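Local coordinates for N5-Carboxyaminoimidazole ribonucleotide synthetase (Staphylococcus aureus subsp. aureus, PDB 3ORQ), which catalyses the ATP-dependent carboxylation of 5-aminoimidazole ribonucleotide by bicarbonate to N5-carboxyaminoimidazole ribonucleotide, a step of purine biosynthesis, at residues Q206-P211 with Q301-I307. Residues are numbered along the deposited sequence; the frame is centred on the assembly and turned at random.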
ATOM      1  N   GLN A 206     -16.121  13.685  13.372  1.00  9.18           N
ATOM      2  CA  GLN A 206     -15.868  12.272  13.257  1.00 10.58           C
ATOM      3  C   GLN A 206     -14.551  11.839  13.943  1.00 11.67           C
ATOM      4  O   GLN A 206     -13.554  12.568  13.914  1.00 12.58           O
ATOM      5  CB  GLN A 206     -15.773  11.910  11.817  1.00 11.86           C
ATOM      6  CG  GLN A 206     -17.041  11.983  11.066  1.00 14.76           C
ATOM      7  CD  GLN A 206     -16.769  11.587   9.608  1.00 17.11           C
ATOM      8  OE1 GLN A 206     -16.892  10.417   9.240  1.00 15.95           O
ATOM      9  NE2 GLN A 206     -16.343  12.556   8.802  1.00 16.29           N
ATOM     10  N   ILE A 207     -14.560  10.654  14.541  1.00 11.29           N
ATOM     11  CA  ILE A 207     -13.389  10.094  15.201  1.00 13.35           C
ATOM     12  C   ILE A 207     -13.346   8.558  15.088  1.00 14.00           C
ATOM     13  O   ILE A 207     -14.381   7.923  15.069  1.00 16.68           O
ATOM     14  CB  ILE A 207     -13.270  10.566  16.661  1.00 13.09           C
ATOM     15  CG1 ILE A 207     -11.980  10.042  17.280  1.00 16.33           C
ATOM     16  CG2 ILE A 207     -14.495  10.134  17.499  1.00 14.63           C
ATOM     17  CD1 ILE A 207     -11.619  10.698  18.645  1.00 19.55           C
ATOM     18  N   THR A 208     -12.144   7.988  14.990  1.00 13.58           N
ATOM     19  CA  THR A 208     -11.938   6.547  14.863  1.00 12.57           C
ATOM     20  C   THR A 208     -10.687   6.147  15.619  1.00  8.97           C
ATOM     21  O   THR A 208      -9.727   6.888  15.672  1.00  7.36           O
ATOM     22  CB  THR A 208     -11.723   6.145  13.396  1.00 16.10           C
ATOM     23  OG1 THR A 208     -12.570   6.956  12.590  1.00 25.61           O
ATOM     24  CG2 THR A 208     -12.107   4.658  13.154  1.00 16.43           C
ATOM     25  N   PHE A 209     -10.726   4.958  16.216  1.00  8.45           N
ATOM     26  CA  PHE A 209      -9.651   4.457  17.033  1.00  8.98           C
ATOM     27  C   PHE A 209      -9.114   3.159  16.436  1.00  9.23           C
ATOM     28  O   PHE A 209      -9.889   2.247  16.149  1.00 11.36           O
ATOM     29  CB  PHE A 209     -10.150   4.171  18.464  1.00  8.34           C
ATOM     30  CG  PHE A 209     -10.590   5.383  19.216  1.00  8.39           C
ATOM     31  CD1 PHE A 209     -11.921   5.787  19.185  1.00 10.08           C
ATOM     32  CD2 PHE A 209      -9.678   6.101  20.005  1.00 12.53           C
ATOM     33  CE1 PHE A 209     -12.357   6.912  19.933  1.00 13.24           C
ATOM     34  CE2 PHE A 209     -10.094   7.242  20.744  1.00 11.24           C
ATOM     35  CZ  PHE A 209     -11.443   7.632  20.707  1.00 12.12           C
ATOM     36  N   PHE A 210      -7.802   3.083  16.268  1.00  7.20           N
ATOM     37  CA  PHE A 210      -7.131   1.851  15.924  1.00  8.28           C
ATOM     38  C   PHE A 210      -7.019   0.968  17.169  1.00 10.42           C
ATOM     39  O   PHE A 210      -7.182   1.451  18.286  1.00 11.29           O
ATOM     40  CB  PHE A 210      -5.716   2.190  15.355  1.00  7.46           C
ATOM     41  CG  PHE A 210      -5.776   2.751  13.950  1.00  6.78           C
ATOM     42  CD1 PHE A 210      -6.175   4.068  13.739  1.00  6.50           C
ATOM     43  CD2 PHE A 210      -5.510   1.939  12.831  1.00  3.35           C
ATOM     44  CE1 PHE A 210      -6.290   4.578  12.428  1.00  8.26           C
ATOM     45  CE2 PHE A 210      -5.643   2.444  11.511  1.00  2.00           C
ATOM     46  CZ  PHE A 210      -6.021   3.749  11.312  1.00  2.00           C
ATOM     47  N   PRO A 211      -6.769  -0.337  16.980  1.00 11.16           N
ATOM     48  CA  PRO A 211      -6.526  -1.234  18.129  1.00  8.58           C
ATOM     49  C   PRO A 211      -5.382  -0.726  19.020  1.00  9.61           C
ATOM     50  O   PRO A 211      -4.360  -0.257  18.525  1.00  7.49           O
ATOM     51  CB  PRO A 211      -6.104  -2.564  17.464  1.00  9.01           C
ATOM     52  CG  PRO A 211      -6.276  -2.354  15.899  1.00 10.69           C
ATOM     53  CD  PRO A 211      -7.056  -1.083  15.723  1.00 10.54           C
ATOM     54  N   GLN A 301     -13.100  13.678   4.014  1.00  4.02           N
ATOM     55  CA  GLN A 301     -13.998  12.554   3.713  1.00  5.98           C
ATOM     56  C   GLN A 301     -14.559  11.950   4.999  1.00  5.00           C
ATOM     57  O   GLN A 301     -14.058  12.213   6.081  1.00  8.33           O
ATOM     58  CB  GLN A 301     -13.257  11.447   2.951  1.00  5.34           C
ATOM     59  CG  GLN A 301     -12.359  11.921   1.738  1.00  4.99           C
ATOM     60  CD  GLN A 301     -13.152  12.544   0.680  1.00  9.78           C
ATOM     61  OE1 GLN A 301     -13.969  11.888   0.038  1.00 16.71           O
ATOM     62  NE2 GLN A 301     -12.960  13.841   0.485  1.00 15.55           N
ATOM     63  N   SER A 302     -15.579  11.124   4.879  1.00  2.69           N
ATOM     64  CA  SER A 302     -16.027  10.309   6.022  1.00  3.76           C
ATOM     65  C   SER A 302     -14.976   9.290   6.411  1.00  4.70           C
ATOM     66  O   SER A 302     -14.242   8.778   5.522  1.00  4.40           O
ATOM     67  CB  SER A 302     -17.343   9.586   5.743  1.00  2.00           C
ATOM     68  OG  SER A 302     -18.349  10.549   5.463  1.00  7.94           O
ATOM     69  N   LEU A 303     -14.902   9.017   7.730  1.00  2.54           N
ATOM     70  CA  LEU A 303     -13.934   8.077   8.289  1.00  2.37           C
ATOM     71  C   LEU A 303     -14.708   6.828   8.584  1.00  3.22           C
ATOM     72  O   LEU A 303     -15.876   6.903   8.864  1.00  2.00           O
ATOM     73  CB  LEU A 303     -13.350   8.597   9.632  1.00  2.72           C
ATOM     74  CG  LEU A 303     -12.464   9.842   9.479  1.00  4.68           C
ATOM     75  CD1 LEU A 303     -11.929  10.372  10.797  1.00  2.00           C
ATOM     76  CD2 LEU A 303     -11.303   9.473   8.577  1.00  7.18           C
ATOM     77  N   PRO A 304     -14.059   5.647   8.529  1.00  3.32           N
ATOM     78  CA  PRO A 304     -14.795   4.456   8.962  1.00  2.69           C
ATOM     79  C   PRO A 304     -15.093   4.594  10.450  1.00  7.22           C
ATOM     80  O   PRO A 304     -14.288   5.184  11.166  1.00  7.04           O
ATOM     81  CB  PRO A 304     -13.815   3.344   8.724  1.00  2.00           C
ATOM     82  CG  PRO A 304     -12.431   4.062   8.798  1.00  4.17           C
ATOM     83  CD  PRO A 304     -12.690   5.346   8.103  1.00  2.00           C
ATOM     84  N   ASN A 305     -16.219   4.058  10.904  1.00 10.41           N
ATOM     85  CA  ASN A 305     -16.597   4.149  12.308  1.00 14.91           C
ATOM     86  C   ASN A 305     -15.735   3.292  13.192  1.00 14.92           C
ATOM     87  O   ASN A 305     -15.502   3.646  14.340  1.00 16.10           O
ATOM     88  CB  ASN A 305     -18.078   3.783  12.493  1.00 18.86           C
ATOM     89  CG  ASN A 305     -19.013   4.819  11.852  1.00 26.04           C
ATOM     90  OD1 ASN A 305     -20.000   4.468  11.204  1.00 31.80           O
ATOM     91  ND2 ASN A 305     -18.669   6.112  12.003  1.00 29.64           N
ATOM     92  N   SER A 306     -15.261   2.163  12.671  1.00 14.20           N
ATOM     93  CA  SER A 306     -14.331   1.355  13.449  1.00 14.91           C
ATOM     94  C   SER A 306     -13.222   0.815  12.581  1.00 12.80           C
ATOM     95  O   SER A 306     -13.337   0.787  11.363  1.00 14.54           O
ATOM     96  CB  SER A 306     -15.059   0.208  14.188  1.00 15.56           C
ATOM     97  OG  SER A 306     -15.424  -0.786  13.256  1.00 20.10           O
ATOM     98  N   ILE A 307     -12.135   0.400  13.215  1.00 10.81           N
ATOM     99  CA  ILE A 307     -11.050  -0.251  12.511  1.00  9.99           C
ATOM    100  C   ILE A 307     -10.941  -1.713  12.936  1.00  8.97           C
ATOM    101  O   ILE A 307     -11.057  -2.028  14.126  1.00  8.12           O
ATOM    102  CB  ILE A 307      -9.730   0.508  12.710  1.00 10.50           C
ATOM    103  CG1 ILE A 307      -9.827   1.847  11.961  1.00 12.55           C
ATOM    104  CG2 ILE A 307      -8.568  -0.274  12.088  1.00  7.96           C
ATOM    105  CD1 ILE A 307      -9.347   2.932  12.783  1.00 14.95           C
TER
HETATM  106  O   HOH W   1     -13.375   3.561  16.614  1.00  7.64           O
HETATM  107  O   HOH W   2     -12.190   0.990  16.306  1.00  9.84           O
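Gln206–Pro211 and the irregular 301–307 run in roughly the same direction, 26° apart, with Thr208 CA 5.8 Å from Asn305 CA. In the ATP-grasp domain, 206–211 spans the start of strand 207–218, in a large antiparallel sheet that also includes strand 313–319; 301–307 is part of the loop between helix 290–298 and strand 313–319. Two waters take the place of direct backbone bonds: one joins Phe209 N to Asn305 O, the other Phe209 O to Ile307 N. Upstream, Gln206 stretches out beyond CG (chi2 180°), and OE1 takes a nearly straight bond from Leu303 N at 2.9 Å, the donor lying well above the carbonyl plane; NE2 turns back to Asn203 O. Ser302 and Pro304 also pack on Glu332 and Pro334 of the second subunit. Thr208 sends OG1 to Pro304 O, 2.8 Å away, almost head-on (C=O...OG1 170°), giving the hydroxyl of buried Thr208 a partner. Its methyl CG2 sits tightly against Ile307 CD1. Downstream, Ile307 turns both branches to 206–211: CG2 lies against Pro211 CD and the Phe210 ring, which also touches helix 290–298. Ile307 CD1 makes a CH-pi contact over that ring, 3.5 Å from the Phe210 centroid and nearly on its normal.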